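Local coordinates for protein Lpg2148(MvcA) (Legionella pneumophila subsp. pneumophila str. Philadelphia 1, PDB 6K11) that probably acts as a ubiquitin deamidase-family effector that removes ubiquitin from the ubiquitin-conjugating enzyme UBE2N and so regulates its activity, at residues T94-L99 against K328-E333; L121-I126 against S233-I238; F249-A254 against E271-I276. All blocks are in the same frame, centred on the assembly; numbering follows the deposited sequence.

Interaction 1 of 3, residues T94-L99 against K328-E333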
loop_
_atom_site.group_PDB
_atom_site.type_symbol
_atom_site.label_atom_id
_atom_site.label_comp_id
_atom_site.label_asym_id
_atom_site.label_seq_id
_atom_site.Cartn_x
_atom_site.Cartn_y
_atom_site.Cartn_z
ATOM N N THR A 94 -0.480 -16.917 3.044
ATOM C CA THR A 94 0.101 -17.568 1.879
ATOM C C THR A 94 1.181 -16.669 1.297
ATOM O O THR A 94 1.055 -15.443 1.308
ATOM C CB THR A 94 -0.967 -17.872 0.823
ATOM O OG1 THR A 94 -1.987 -18.705 1.391
ATOM C CG2 THR A 94 -0.360 -18.615 -0.367
ATOM N N LYS A 95 2.254 -17.279 0.803
ATOM C CA LYS A 95 3.348 -16.500 0.243
ATOM C C LYS A 95 2.970 -15.905 -1.114
ATOM O O LYS A 95 2.178 -16.468 -1.875
ATOM C CB LYS A 95 4.614 -17.355 0.108
ATOM C CG LYS A 95 4.406 -18.664 -0.624
ATOM C CD LYS A 95 4.673 -18.573 -2.129
ATOM C CE LYS A 95 4.790 -19.987 -2.730
ATOM N NZ LYS A 95 4.323 -20.052 -4.123
ATOM N N TYR A 96 3.557 -14.752 -1.408
ATOM C CA TYR A 96 3.482 -14.178 -2.743
ATOM C C TYR A 96 4.510 -14.838 -3.661
ATOM O O TYR A 96 5.603 -15.216 -3.231
ATOM C CB TYR A 96 3.736 -12.669 -2.697
ATOM C CG TYR A 96 2.570 -11.818 -2.212
ATOM C CD1 TYR A 96 1.538 -11.455 -3.081
ATOM C CD2 TYR A 96 2.516 -11.352 -0.894
ATOM C CE1 TYR A 96 0.476 -10.662 -2.656
ATOM C CE2 TYR A 96 1.451 -10.557 -0.454
ATOM C CZ TYR A 96 0.437 -10.212 -1.349
ATOM O OH TYR A 96 -0.625 -9.432 -0.940
ATOM N N GLU A 97 4.148 -14.977 -4.936
ATOM C CA GLU A 97 5.070 -15.399 -5.984
ATOM C C GLU A 97 5.438 -14.229 -6.891
ATOM O O GLU A 97 4.587 -13.424 -7.278
ATOM C CB GLU A 97 4.481 -16.547 -6.808
ATOM C CG GLU A 97 4.690 -17.883 -6.139
ATOM C CD GLU A 97 3.995 -18.996 -6.880
ATOM O OE1 GLU A 97 2.859 -19.314 -6.439
ATOM O OE2 GLU A 97 4.558 -19.545 -7.866
ATOM N N ALA A 98 6.717 -14.124 -7.222
ATOM C CA ALA A 98 7.118 -13.117 -8.192
ATOM C C ALA A 98 6.530 -13.450 -9.560
ATOM O O ALA A 98 6.517 -14.609 -9.983
ATOM C CB ALA A 98 8.646 -13.020 -8.257
ATOM N N LEU A 99 5.998 -12.427 -10.235
ATOM C CA LEU A 99 5.566 -12.592 -11.615
ATOM C C LEU A 99 6.787 -12.854 -12.489
ATOM O O LEU A 99 7.775 -12.115 -12.427
ATOM C CB LEU A 99 4.811 -11.346 -12.098
ATOM C CG LEU A 99 4.135 -11.422 -13.475
ATOM C CD1 LEU A 99 3.023 -12.467 -13.482
ATOM C CD2 LEU A 99 3.592 -10.051 -13.912
ATOM N N LYS A 328 4.283 -9.090 -7.604
ATOM C CA LYS A 328 4.087 -10.407 -7.019
ATOM C C LYS A 328 2.595 -10.620 -6.812
ATOM O O LYS A 328 1.824 -9.663 -6.719
ATOM C CB LYS A 328 4.850 -10.582 -5.691
ATOM C CG LYS A 328 4.661 -9.463 -4.695
ATOM C CD LYS A 328 5.727 -9.469 -3.570
ATOM C CE LYS A 328 5.257 -8.585 -2.412
ATOM N NZ LYS A 328 6.303 -8.172 -1.447
ATOM N N PHE A 329 2.199 -11.892 -6.739
ATOM C CA PHE A 329 0.790 -12.245 -6.746
ATOM C C PHE A 329 0.575 -13.521 -5.948
ATOM O O PHE A 329 1.492 -14.319 -5.734
ATOM C CB PHE A 329 0.265 -12.445 -8.172
ATOM C CG PHE A 329 0.798 -13.687 -8.824
ATOM C CD1 PHE A 329 0.122 -14.898 -8.709
ATOM C CD2 PHE A 329 1.996 -13.657 -9.521
ATOM C CE1 PHE A 329 0.620 -16.053 -9.288
ATOM C CE2 PHE A 329 2.503 -14.809 -10.110
ATOM C CZ PHE A 329 1.814 -16.013 -9.986
ATOM N N LYS A 330 -0.668 -13.703 -5.528
ATOM C CA LYS A 330 -1.124 -14.941 -4.924
ATOM C C LYS A 330 -2.573 -15.133 -5.345
ATOM O O LYS A 330 -3.294 -14.159 -5.596
ATOM C CB LYS A 330 -0.973 -14.907 -3.405
ATOM C CG LYS A 330 -1.785 -13.826 -2.729
ATOM C CD LYS A 330 -1.813 -14.076 -1.230
ATOM C CE LYS A 330 -1.316 -12.913 -0.435
ATOM N NZ LYS A 330 -0.790 -13.324 0.902
ATOM N N ILE A 331 -2.994 -16.389 -5.449
ATOM C CA ILE A 331 -4.261 -16.696 -6.092
ATOM C C ILE A 331 -5.000 -17.762 -5.295
ATOM O O ILE A 331 -4.392 -18.639 -4.678
ATOM C CB ILE A 331 -4.026 -17.122 -7.564
ATOM C CG1 ILE A 331 -5.351 -17.374 -8.278
ATOM C CG2 ILE A 331 -3.086 -18.328 -7.634
ATOM C CD1 ILE A 331 -5.223 -17.557 -9.780
ATOM N N THR A 332 -6.329 -17.671 -5.300
ATOM C CA THR A 332 -7.161 -18.651 -4.624
ATOM C C THR A 332 -8.486 -18.773 -5.357
ATOM O O THR A 332 -8.893 -17.883 -6.116
ATOM C CB THR A 332 -7.397 -18.278 -3.152
ATOM O OG1 THR A 332 -8.258 -19.251 -2.553
ATOM C CG2 THR A 332 -8.064 -16.895 -3.050
ATOM N N GLU A 333 -9.151 -19.897 -5.145
ATOM C CA GLU A 333 -10.507 -20.009 -5.650
ATOM C C GLU A 333 -11.478 -19.392 -4.655
ATOM O O GLU A 333 -11.180 -19.244 -3.466
ATOM C CB GLU A 333 -10.871 -21.461 -5.943
ATOM C CG GLU A 333 -9.775 -22.167 -6.713
ATOM C CD GLU A 333 -9.881 -23.668 -6.668
ATOM O OE1 GLU A 333 -8.900 -24.326 -6.235
ATOM O OE2 GLU A 333 -10.928 -24.183 -7.104
#
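Lys328 faces Ala98 and Tyr96 at the edge of a beta sheet. Lys328 and Ala98 form a non-hydrogen-bonded antiparallel pair, with their CA atoms 4.2 Å apart. The Lys328 chain runs extended beyond CG and crosses the Tyr96 side chain at about a right angle. Its CB lies 3.8 Å from Tyr96 CB, and its CE lies over one face of the phenol ring. Its NZ forms a salt bridge with Asp127.

Phe329 makes both backbone bonds of the contact. Its O accepts from Glu97 N at 2.9 Å, nearly straight at 176°, and its N donates to Glu97 O. The Phe329 side chain lies on the same side of the sheet as Glu97. CG sits between the backbone N and the carbonyl carbon (chi1 71°), and the ring beyond it comes back toward 94-99. Glu97 CB lies over one ring face, 4.1 Å above its plane, and Leu99 CA meets the edge. Glu97 OE1 itself pairs with Lys95 NZ.

The Lys330 chain comes over the Tyr96 ring, on the face opposite Lys328 CE. Its CE approaches Tyr96 CZ to 3.3 Å, off centre toward the rim. Its NZ stands 4.2 Å from the Tyr96 ring centroid. The same NZ donates to Thr94 O at 2.8 Å and also bonds Phe91 O, so two carbonyls hold the ammonium group, with the Tyr96 and Phe91 rings as cation-pi partners.

Beyond it, Ile331 packs on Ile122 of strand 120-129. This is the pairing of a short edge strand, 97-98, with strand 325-333 in an antiparallel sheet, with a tyrosine ring between two lysine chains.

Interaction 2 of 3, residues L121-I126 against S233-I238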
loop_
_atom_site.group_PDB
_atom_site.type_symbol
_atom_site.label_atom_id
_atom_site.label_comp_id
_atom_site.label_asym_id
_atom_site.label_seq_id
_atom_site.Cartn_x
_atom_site.Cartn_y
_atom_site.Cartn_z
ATOM N N LEU A 121 -9.731 -15.456 -7.396
ATOM C CA LEU A 121 -9.348 -14.165 -6.834
ATOM C C LEU A 121 -7.829 -14.105 -6.806
ATOM O O LEU A 121 -7.178 -14.997 -6.248
ATOM C CB LEU A 121 -9.920 -13.969 -5.427
ATOM C CG LEU A 121 -9.441 -12.718 -4.670
ATOM C CD1 LEU A 121 -9.949 -11.452 -5.346
ATOM C CD2 LEU A 121 -9.889 -12.737 -3.218
ATOM N N ILE A 122 -7.270 -13.071 -7.416
ATOM C CA ILE A 122 -5.833 -12.833 -7.419
ATOM C C ILE A 122 -5.570 -11.548 -6.651
ATOM O O ILE A 122 -6.237 -10.532 -6.884
ATOM C CB ILE A 122 -5.275 -12.732 -8.848
ATOM C CG1 ILE A 122 -5.838 -13.844 -9.737
ATOM C CG2 ILE A 122 -3.745 -12.734 -8.815
ATOM C CD1 ILE A 122 -5.588 -13.589 -11.210
ATOM N N ARG A 123 -4.624 -11.592 -5.731
ATOM C CA ARG A 123 -4.189 -10.399 -5.021
ATOM C C ARG A 123 -2.778 -10.067 -5.478
ATOM O O ARG A 123 -1.918 -10.954 -5.525
ATOM C CB ARG A 123 -4.232 -10.596 -3.500
ATOM C CG ARG A 123 -3.794 -9.352 -2.738
ATOM C CD ARG A 123 -4.094 -9.400 -1.240
ATOM N NE ARG A 123 -3.648 -8.167 -0.571
ATOM C CZ ARG A 123 -4.180 -7.684 0.553
ATOM N NH1 ARG A 123 -5.201 -8.302 1.134
ATOM N NH2 ARG A 123 -3.718 -6.559 1.076
ATOM N N PHE A 124 -2.547 -8.802 -5.831
ATOM C CA PHE A 124 -1.257 -8.341 -6.325
ATOM C C PHE A 124 -0.637 -7.356 -5.351
ATOM O O PHE A 124 -1.339 -6.574 -4.707
ATOM C CB PHE A 124 -1.359 -7.632 -7.674
ATOM C CG PHE A 124 -1.769 -8.514 -8.802
ATOM C CD1 PHE A 124 -3.111 -8.728 -9.074
ATOM C CD2 PHE A 124 -0.813 -9.112 -9.610
ATOM C CE1 PHE A 124 -3.498 -9.542 -10.133
ATOM C CE2 PHE A 124 -1.190 -9.920 -10.668
ATOM C CZ PHE A 124 -2.539 -10.132 -10.929
ATOM N N GLU A 125 0.695 -7.363 -5.304
ATOM C CA GLU A 125 1.461 -6.367 -4.564
ATOM C C GLU A 125 2.566 -5.839 -5.471
ATOM O O GLU A 125 3.279 -6.621 -6.106
ATOM C CB GLU A 125 2.043 -6.967 -3.281
ATOM C CG GLU A 125 2.764 -5.957 -2.395
ATOM C CD GLU A 125 1.814 -5.119 -1.546
ATOM O OE1 GLU A 125 0.641 -5.537 -1.351
ATOM O OE2 GLU A 125 2.252 -4.038 -1.068
ATOM N N ILE A 126 2.679 -4.520 -5.566
ATOM C CA ILE A 126 3.742 -3.875 -6.327
ATOM C C ILE A 126 4.706 -3.264 -5.328
ATOM O O ILE A 126 4.293 -2.473 -4.474
ATOM C CB ILE A 126 3.207 -2.792 -7.279
ATOM C CG1 ILE A 126 1.985 -3.284 -8.060
ATOM C CG2 ILE A 126 4.319 -2.289 -8.211
ATOM C CD1 ILE A 126 2.310 -4.200 -9.182
ATOM N N SER A 233 -1.306 -2.059 -3.979
ATOM C CA SER A 233 -1.979 -3.328 -3.751
ATOM C C SER A 233 -3.281 -3.290 -4.533
ATOM O O SER A 233 -3.901 -2.231 -4.634
ATOM C CB SER A 233 -2.256 -3.527 -2.255
ATOM O OG SER A 233 -3.280 -4.485 -2.042
ATOM N N PHE A 234 -3.667 -4.417 -5.121
ATOM C CA PHE A 234 -4.964 -4.496 -5.787
ATOM C C PHE A 234 -5.332 -5.957 -5.949
ATOM O O PHE A 234 -4.522 -6.856 -5.705
ATOM C CB PHE A 234 -4.981 -3.767 -7.152
ATOM C CG PHE A 234 -4.039 -4.337 -8.202
ATOM C CD1 PHE A 234 -2.686 -3.997 -8.213
ATOM C CD2 PHE A 234 -4.527 -5.160 -9.223
ATOM C CE1 PHE A 234 -1.830 -4.491 -9.188
ATOM C CE2 PHE A 234 -3.678 -5.646 -10.211
ATOM C CZ PHE A 234 -2.318 -5.315 -10.186
ATOM N N THR A 235 -6.575 -6.184 -6.356
ATOM C CA THR A 235 -7.056 -7.527 -6.590
ATOM C C THR A 235 -7.670 -7.592 -7.979
ATOM O O THR A 235 -8.040 -6.578 -8.579
ATOM C CB THR A 235 -8.080 -7.961 -5.517
ATOM O OG1 THR A 235 -9.124 -6.973 -5.418
ATOM C CG2 THR A 235 -7.407 -8.106 -4.163
ATOM N N ILE A 236 -7.758 -8.811 -8.491
ATOM C CA ILE A 236 -8.445 -9.091 -9.738
ATOM C C ILE A 236 -9.337 -10.291 -9.481
ATOM O O ILE A 236 -8.900 -11.274 -8.869
ATOM C CB ILE A 236 -7.467 -9.364 -10.897
ATOM C CG1 ILE A 236 -6.838 -8.047 -11.391
ATOM C CG2 ILE A 236 -8.198 -10.060 -12.058
ATOM C CD1 ILE A 236 -5.859 -8.238 -12.524
ATOM N N TYR A 237 -10.583 -10.208 -9.935
ATOM C CA TYR A 237 -11.554 -11.280 -9.754
ATOM C C TYR A 237 -11.945 -11.804 -11.129
ATOM O O TYR A 237 -12.288 -11.025 -12.023
ATOM C CB TYR A 237 -12.778 -10.775 -8.983
ATOM C CG TYR A 237 -13.890 -11.791 -8.808
ATOM C CD1 TYR A 237 -13.656 -13.029 -8.201
ATOM C CD2 TYR A 237 -15.180 -11.500 -9.240
ATOM C CE1 TYR A 237 -14.691 -13.958 -8.032
ATOM C CE2 TYR A 237 -16.216 -12.418 -9.077
ATOM C CZ TYR A 237 -15.960 -13.647 -8.479
ATOM O OH TYR A 237 -16.993 -14.555 -8.329
ATOM N N ILE A 238 -11.864 -13.114 -11.305
ATOM C CA ILE A 238 -12.200 -13.761 -12.565
ATOM C C ILE A 238 -13.340 -14.741 -12.309
ATOM O O ILE A 238 -13.117 -15.875 -11.880
ATOM C CB ILE A 238 -10.982 -14.471 -13.182
ATOM C CG1 ILE A 238 -9.813 -13.494 -13.323
ATOM C CG2 ILE A 238 -11.354 -15.047 -14.558
ATOM C CD1 ILE A 238 -8.450 -14.165 -13.386
HETATM O O HOH W 1 -1.585 -6.637 -1.900
#
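Ile122 pairs with Ile236, and Phe124 with Phe234, as hydrogen-bonded pairs of an antiparallel ladder inside a five-stranded sheet. The strand axes approach to 4.6 Å and run 160° apart. Ile122 N gives its bond to Ile236 O at 2.8 Å, and Phe124 N does the same to Phe234 O. The return bond from Phe234 N to Phe124 O is longer, at 3.2 Å. Arg123 with Thr235 is the non-hydrogen-bonded pair between them, and Leu121 with Tyr237 and Glu125 with Ser233 flank them.

The side with the two phenylalanines and the isoleucines is apolar. The rings of Phe124 and Phe234 are near parallel, their planes 11° apart, but slid so that they barely overlap. Phe234 CG stands between its backbone N and carbonyl carbon (chi1 63°), and its ring comes back toward Phe124, chiefly toward CB and CD1. Phe124 CB lies over the Phe234 face, 3.5 Å above its plane. Ile126 CD1 meets the edge of the same ring. Farther along, Ile236 CD1 touches Phe124 CE1 at 3.6 Å, and the CD1 atoms of Ile122 and Ile238 meet at the same distance. Helix 278-288 packs on this side through Tyr281 and Leu285.

The other side carries Arg123, Thr235, Glu125 and Ser233, and helix 71-83 lies against it. Thr235 CG2 packs 4.1 Å from Arg123 CG. Arg123 NH1 bonds Asn76, and Ser233 OG bonds Ser75. One water ties the polar groups together. It accepts from Arg123 NE, in the guanidinium plane, and from Ser233 OG, and donates to Phe124 O and Glu125 OE1.

Interaction 3 of 3, residues F249-A254 against E271-I276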
loop_
_atom_site.group_PDB
_atom_site.type_symbol
_atom_site.label_atom_id
_atom_site.label_comp_id
_atom_site.label_asym_id
_atom_site.label_seq_id
_atom_site.Cartn_x
_atom_site.Cartn_y
_atom_site.Cartn_z
ATOM N N PHE A 249 -12.000 -10.555 -16.646
ATOM C CA PHE A 249 -11.372 -10.211 -15.374
ATOM C C PHE A 249 -11.775 -8.803 -14.971
ATOM O O PHE A 249 -12.077 -7.959 -15.825
ATOM C CB PHE A 249 -9.842 -10.284 -15.447
ATOM C CG PHE A 249 -9.184 -9.023 -15.989
ATOM C CD1 PHE A 249 -9.113 -8.793 -17.359
ATOM C CD2 PHE A 249 -8.615 -8.081 -15.126
ATOM C CE1 PHE A 249 -8.513 -7.646 -17.865
ATOM C CE2 PHE A 249 -8.014 -6.927 -15.631
ATOM C CZ PHE A 249 -7.951 -6.719 -17.008
ATOM N N TYR A 250 -11.780 -8.546 -13.663
ATOM C CA TYR A 250 -12.139 -7.221 -13.155
ATOM C C TYR A 250 -11.123 -6.810 -12.103
ATOM O O TYR A 250 -11.000 -7.497 -11.071
ATOM C CB TYR A 250 -13.557 -7.212 -12.583
ATOM C CG TYR A 250 -14.569 -7.584 -13.640
ATOM C CD1 TYR A 250 -15.077 -6.626 -14.512
ATOM C CD2 TYR A 250 -14.959 -8.905 -13.810
ATOM C CE1 TYR A 250 -15.991 -6.979 -15.506
ATOM C CE2 TYR A 250 -15.866 -9.264 -14.797
ATOM C CZ TYR A 250 -16.377 -8.299 -15.639
ATOM O OH TYR A 250 -17.276 -8.657 -16.620
ATOM N N PRO A 251 -10.380 -5.720 -12.310
ATOM C CA PRO A 251 -9.497 -5.222 -11.252
ATOM C C PRO A 251 -10.246 -4.287 -10.319
ATOM O O PRO A 251 -11.088 -3.485 -10.740
ATOM C CB PRO A 251 -8.404 -4.473 -12.032
ATOM C CG PRO A 251 -9.125 -3.941 -13.257
ATOM C CD PRO A 251 -10.263 -4.927 -13.550
ATOM N N TYR A 252 -9.910 -4.404 -9.031
ATOM C CA TYR A 252 -10.487 -3.615 -7.950
ATOM C C TYR A 252 -9.369 -2.937 -7.172
ATOM O O TYR A 252 -8.371 -3.587 -6.822
ATOM C CB TYR A 252 -11.281 -4.499 -6.963
ATOM C CG TYR A 252 -12.330 -5.420 -7.551
ATOM C CD1 TYR A 252 -13.059 -5.074 -8.677
ATOM C CD2 TYR A 252 -12.608 -6.645 -6.932
ATOM C CE1 TYR A 252 -14.046 -5.959 -9.191
ATOM C CE2 TYR A 252 -13.564 -7.505 -7.424
ATOM C CZ TYR A 252 -14.279 -7.163 -8.540
ATOM O OH TYR A 252 -15.232 -8.054 -8.990
ATOM N N GLN A 253 -9.544 -1.655 -6.849
ATOM C CA GLN A 253 -8.520 -0.998 -6.048
ATOM C C GLN A 253 -9.015 0.310 -5.442
ATOM O O GLN A 253 -10.003 0.905 -5.886
ATOM C CB GLN A 253 -7.269 -0.709 -6.890
ATOM C CG GLN A 253 -7.525 0.307 -8.015
ATOM C CD GLN A 253 -6.230 0.867 -8.539
ATOM O OE1 GLN A 253 -5.373 0.113 -8.993
ATOM N NE2 GLN A 253 -6.057 2.174 -8.437
ATOM N N ALA A 254 -8.283 0.748 -4.421
ATOM C CA ALA A 254 -8.220 2.131 -3.965
ATOM C C ALA A 254 -6.776 2.617 -4.092
ATOM O O ALA A 254 -5.848 1.823 -4.272
ATOM C CB ALA A 254 -8.692 2.271 -2.499
ATOM N N GLU A 271 -14.428 -1.934 -15.534
ATOM C CA GLU A 271 -14.960 -2.432 -16.802
ATOM C C GLU A 271 -14.105 -1.961 -17.968
ATOM O O GLU A 271 -13.871 -2.716 -18.921
ATOM C CB GLU A 271 -16.412 -1.973 -16.991
ATOM C CG GLU A 271 -17.384 -2.596 -15.993
ATOM C CD GLU A 271 -18.848 -2.321 -16.333
ATOM O OE1 GLU A 271 -19.687 -2.365 -15.398
ATOM O OE2 GLU A 271 -19.154 -2.056 -17.521
ATOM N N TYR A 272 -13.643 -0.708 -17.909
ATOM C CA TYR A 272 -12.744 -0.190 -18.933
ATOM C C TYR A 272 -11.525 -1.090 -19.103
ATOM O O TYR A 272 -11.189 -1.502 -20.222
ATOM C CB TYR A 272 -12.312 1.233 -18.584
ATOM C CG TYR A 272 -11.458 1.855 -19.672
ATOM C CD1 TYR A 272 -12.035 2.342 -20.849
ATOM C CD2 TYR A 272 -10.074 1.939 -19.534
ATOM C CE1 TYR A 272 -11.260 2.897 -21.853
ATOM C CE2 TYR A 272 -9.286 2.490 -20.542
ATOM C CZ TYR A 272 -9.884 2.969 -21.690
ATOM O OH TYR A 272 -9.094 3.516 -22.669
ATOM N N LEU A 273 -10.845 -1.409 -17.998
ATOM C CA LEU A 273 -9.622 -2.196 -18.121
ATOM C C LEU A 273 -9.939 -3.640 -18.467
ATOM O O LEU A 273 -9.170 -4.287 -19.186
ATOM C CB LEU A 273 -8.787 -2.110 -16.835
ATOM C CG LEU A 273 -8.172 -0.735 -16.552
ATOM C CD1 LEU A 273 -7.686 -0.683 -15.104
ATOM C CD2 LEU A 273 -7.030 -0.387 -17.547
ATOM N N SER A 274 -11.073 -4.149 -17.986
ATOM C CA SER A 274 -11.504 -5.490 -18.353
ATOM C C SER A 274 -11.456 -5.725 -19.860
ATOM O O SER A 274 -11.158 -6.839 -20.309
ATOM C CB SER A 274 -12.924 -5.719 -17.850
ATOM O OG SER A 274 -13.326 -7.038 -18.125
ATOM N N ARG A 275 -11.745 -4.693 -20.652
ATOM C CA ARG A 275 -11.901 -4.892 -22.084
ATOM C C ARG A 275 -10.584 -5.207 -22.786
ATOM O O ARG A 275 -10.611 -5.716 -23.911
ATOM C CB ARG A 275 -12.594 -3.664 -22.689
ATOM C CG ARG A 275 -13.860 -3.329 -21.902
ATOM C CD ARG A 275 -14.900 -2.539 -22.646
ATOM N NE ARG A 275 -14.646 -1.120 -22.510
ATOM C CZ ARG A 275 -15.456 -0.242 -21.921
ATOM N NH1 ARG A 275 -16.630 -0.599 -21.408
ATOM N NH2 ARG A 275 -15.081 1.023 -21.871
ATOM N N ILE A 276 -9.433 -4.969 -22.149
ATOM C CA ILE A 276 -8.186 -5.323 -22.824
ATOM C C ILE A 276 -7.871 -6.807 -22.735
ATOM O O ILE A 276 -7.041 -7.299 -23.513
ATOM C CB ILE A 276 -6.998 -4.487 -22.307
ATOM C CG1 ILE A 276 -6.476 -5.006 -20.965
ATOM C CG2 ILE A 276 -7.375 -2.997 -22.240
ATOM C CD1 ILE A 276 -5.181 -4.317 -20.549
HETATM O O HOH W 2 -11.877 -9.276 -19.442
HETATM O O HOH W 3 -16.053 -6.986 -19.307
#
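Phe249, Tyr250 and Pro251 meet Leu273 and Ser274 where an edge strand of the antiparallel sheet packs against the last turn of helix 269-274. The contact is small and buried. It is held by one direct hydrogen bond, bridging waters and a few apolar touches.

Ser274 is at its middle. Its OG is anti to the backbone N (chi1 -176°) and donates to Phe249 O at 2.8 Å. The C=O...OG angle is 155°, and the hydroxyl is tilted slightly out of the carbonyl plane. The same OG also lies over one face of the Tyr250 ring, 3.7 Å from CE1. The hydroxyl oxygen thus meets both a backbone carbonyl and an aromatic face of neighbouring residues.

Two waters extend the link. One accepts from Phe249 N and donates to Ser274 O at 2.7 Å, so both backbone polar groups of Phe249 are tied to Ser274. The other donates to Ser274 OG at 3.0 Å and has a weak, long link to Tyr250 OH.

The Phe249 side chain leans toward the helix end. Its CG lies between the backbone N and the carbonyl carbon (chi1 84°). The ring meets the helix obliquely, and CZ comes within 3.5 Å of Leu273 O. That carbonyl already accepts from Ile276 N at 3.1 Å. Pro251 adds the apolar part: its CG lies 4.0 Å from Leu273 CD1 and equally near Leu273 CB.

The neighbours place this contact in the fold. Trp264 of helix 261-266 touches Leu273 and bonds Pro251 O. On the sheet side, Tyr250 and Tyr252 pair through their backbones with Tyr237 and Thr235 of strand 228-238. His9 of helix 4-19 stacks on Tyr250, and Tyr281 of helix 278-288 meets Phe249.

All three interactions belong to one antiparallel sheet. Interaction 2 is its buried middle. Interaction 1 adds the edge strand 97-98 on the far side of strand 325-333, and interaction 3 lies at the other edge. Strands 325-333 and 120-129 join interactions 1 and 2 through backbone bonds such as Arg123 N to Lys330 O. Strands 228-238 and 250-252 join interactions 2 and 3, with Tyr252 N bonded to Thr235 O. Interactions 1 and 3 do not touch; their centres are about 19 Å apart. The partly exposed edge adds lysine-tyrosine contacts to two ladder bonds. The centre has four ladder bonds, an apolar side and a water-bridged polar side. The strand-helix contact relies on a serine and waters.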